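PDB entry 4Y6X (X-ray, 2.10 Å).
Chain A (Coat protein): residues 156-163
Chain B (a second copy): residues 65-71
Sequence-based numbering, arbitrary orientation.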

# COMPACT_ATOMS: atom_id res chain seq x y z
N MET A 156 5.30 -14.77 2.93
CA MET A 156 4.48 -15.97 3.05
C MET A 156 3.33 -15.61 3.95
O MET A 156 3.58 -14.95 4.95
CB MET A 156 5.30 -17.11 3.69
CG MET A 156 4.95 -18.54 3.19
SD MET A 156 5.39 -19.08 1.51
CE MET A 156 5.19 -20.86 1.67
N PRO A 157 2.09 -16.09 3.67
CA PRO A 157 1.03 -15.82 4.65
C PRO A 157 1.30 -16.51 6.00
O PRO A 157 2.00 -17.51 6.04
CB PRO A 157 -0.26 -16.39 4.00
CG PRO A 157 0.12 -16.66 2.55
CD PRO A 157 1.61 -16.93 2.57
N PRO A 158 0.74 -16.00 7.09
CA PRO A 158 0.98 -16.68 8.37
C PRO A 158 0.46 -18.10 8.30
O PRO A 158 -0.49 -18.40 7.55
CB PRO A 158 0.18 -15.88 9.40
CG PRO A 158 -0.38 -14.68 8.70
CD PRO A 158 -0.02 -14.73 7.23
N GLU A 159 1.08 -18.97 9.06
CA GLU A 159 0.75 -20.38 9.10
C GLU A 159 -0.74 -20.63 9.45
O GLU A 159 -1.36 -21.54 8.93
CB GLU A 159 1.64 -21.09 10.12
N ASP A 160 -1.31 -19.81 10.31
CA ASP A 160 -2.70 -19.98 10.68
C ASP A 160 -3.67 -19.22 9.75
O ASP A 160 -4.85 -19.06 10.08
CB ASP A 160 -2.92 -19.60 12.16
CG ASP A 160 -2.32 -18.25 12.54
OD1 ASP A 160 -1.51 -17.68 11.75
OD2 ASP A 160 -2.63 -17.77 13.65
N PHE A 161 -3.23 -18.81 8.56
CA PHE A 161 -4.14 -18.09 7.69
C PHE A 161 -5.34 -18.91 7.20
O PHE A 161 -6.47 -18.37 7.08
CB PHE A 161 -3.45 -17.45 6.54
CG PHE A 161 -4.23 -16.34 5.90
CD1 PHE A 161 -5.16 -16.60 4.95
CD2 PHE A 161 -4.08 -15.05 6.34
CE1 PHE A 161 -5.91 -15.56 4.39
CE2 PHE A 161 -4.77 -14.03 5.79
CZ PHE A 161 -5.68 -14.28 4.80
N LEU A 162 -5.13 -20.19 6.89
CA LEU A 162 -6.19 -20.99 6.29
C LEU A 162 -6.87 -21.93 7.28
O LEU A 162 -7.45 -22.91 6.86
CB LEU A 162 -5.69 -21.74 5.04
CG LEU A 162 -5.35 -20.89 3.84
CD1 LEU A 162 -4.68 -21.72 2.75
CD2 LEU A 162 -6.57 -20.15 3.28
N VAL A 163 -6.85 -21.60 8.56
CA VAL A 163 -7.77 -22.18 9.55
C VAL A 163 -9.21 -21.97 9.06
O VAL A 163 -9.55 -20.90 8.53
CB VAL A 163 -7.59 -21.51 10.92
CG1 VAL A 163 -8.79 -21.79 11.84
CG2 VAL A 163 -6.27 -21.97 11.57
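Chain B, residues 65-71: YRLLIGF

What backbones meet here? Chain B contributes a strand, residues 65 to 71, with extended backbone angles from R66(B) to F71(B) and continuing beyond both ends, while the chain A stretch has no regular helix or strand. Chain A starts extended through P157(A) and P158(A), then turns, with F161(A) N donating a hydrogen bond to P158(A) O at 2.9 Å. No hydrogen bond joins the two stretches, and the contact rests on packing; the nearest CA atoms are those of F161(A) and G70(B), 6.8 Å apart.

Which residue of the strand takes most of the contact? L68(B), whose CA-to-CB bond points toward chain A, meets three apolar side chains. Its CD2 lies 3.9 Å from P157(A) CG, its CB 3.6 Å from F161(A) CE1, and its CG 4.1 Å from L162(A) CD2.

How does F161(A) reach the backbone of the strand? With chi1 in the t well, its ring carries CZ to 3.6 Å from G70(B) N and CE1 to 3.6 Å from I69(B) C. G70(B) has no side chain, and an ideal CB there would sit 3.5 Å from F161(A) CZ, leaving little room.

What does R66(B) meet? L162(A) CD1 comes within 4.3 Å of R66(B) NH2, a van der Waals approach, while the guanidinium nitrogens NH1 and NH2 are hydrogen-bonded elsewhere in the structure.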

# COMPACT_ATOMS: atom_id res chain seq x y z
N TYR B 65 -2.92 -16.08 -9.61
CA TYR B 65 -3.21 -17.48 -9.36
C TYR B 65 -4.11 -17.79 -8.17
O TYR B 65 -4.94 -18.67 -8.26
CB TYR B 65 -1.93 -18.23 -9.20
CG TYR B 65 -1.14 -18.19 -10.49
CD1 TYR B 65 -1.39 -19.11 -11.54
CD2 TYR B 65 -0.21 -17.21 -10.71
CE1 TYR B 65 -0.64 -19.07 -12.75
CE2 TYR B 65 0.54 -17.15 -11.88
CZ TYR B 65 0.33 -18.08 -12.90
OH TYR B 65 1.08 -18.00 -14.02
N ARG B 66 -4.00 -17.06 -7.07
CA ARG B 66 -4.80 -17.36 -5.86
C ARG B 66 -5.08 -16.08 -5.14
O ARG B 66 -4.21 -15.20 -5.07
CB ARG B 66 -4.01 -18.25 -4.90
CG ARG B 66 -3.61 -19.57 -5.49
CD ARG B 66 -2.78 -20.45 -4.56
NE ARG B 66 -3.53 -20.91 -3.40
CZ ARG B 66 -2.98 -21.65 -2.43
NH1 ARG B 66 -1.68 -21.98 -2.47
NH2 ARG B 66 -3.71 -22.02 -1.38
N LEU B 67 -6.24 -15.97 -4.58
CA LEU B 67 -6.54 -14.94 -3.63
C LEU B 67 -6.96 -15.63 -2.33
O LEU B 67 -7.89 -16.47 -2.34
CB LEU B 67 -7.66 -14.10 -4.16
CG LEU B 67 -8.26 -13.15 -3.10
CD1 LEU B 67 -7.30 -12.03 -2.70
CD2 LEU B 67 -9.52 -12.59 -3.65
N LEU B 68 -6.31 -15.29 -1.23
CA LEU B 68 -6.64 -15.76 0.10
C LEU B 68 -7.27 -14.67 0.89
O LEU B 68 -6.74 -13.53 0.93
CB LEU B 68 -5.41 -16.15 0.87
CG LEU B 68 -4.82 -17.56 0.67
CD1 LEU B 68 -4.88 -18.10 -0.71
CD2 LEU B 68 -3.41 -17.66 1.25
N ILE B 69 -8.43 -14.96 1.48
CA ILE B 69 -9.02 -14.04 2.39
C ILE B 69 -9.35 -14.70 3.71
O ILE B 69 -9.64 -15.92 3.78
CB ILE B 69 -10.18 -13.31 1.80
CG1 ILE B 69 -11.33 -14.22 1.57
CG2 ILE B 69 -9.89 -12.64 0.44
CD1 ILE B 69 -12.56 -13.51 2.01
N GLY B 70 -9.29 -13.91 4.76
CA GLY B 70 -9.67 -14.39 6.09
C GLY B 70 -10.43 -13.31 6.77
O GLY B 70 -10.15 -12.14 6.56
N PHE B 71 -11.40 -13.67 7.57
CA PHE B 71 -12.20 -12.70 8.26
C PHE B 71 -12.87 -13.27 9.47
O PHE B 71 -12.99 -14.50 9.62
CB PHE B 71 -13.22 -12.07 7.33
CG PHE B 71 -14.26 -13.03 6.85
CD1 PHE B 71 -14.04 -13.78 5.70
CD2 PHE B 71 -15.46 -13.17 7.53
CE1 PHE B 71 -14.99 -14.68 5.23
CE2 PHE B 71 -16.42 -14.09 7.08
CZ PHE B 71 -16.17 -14.84 5.93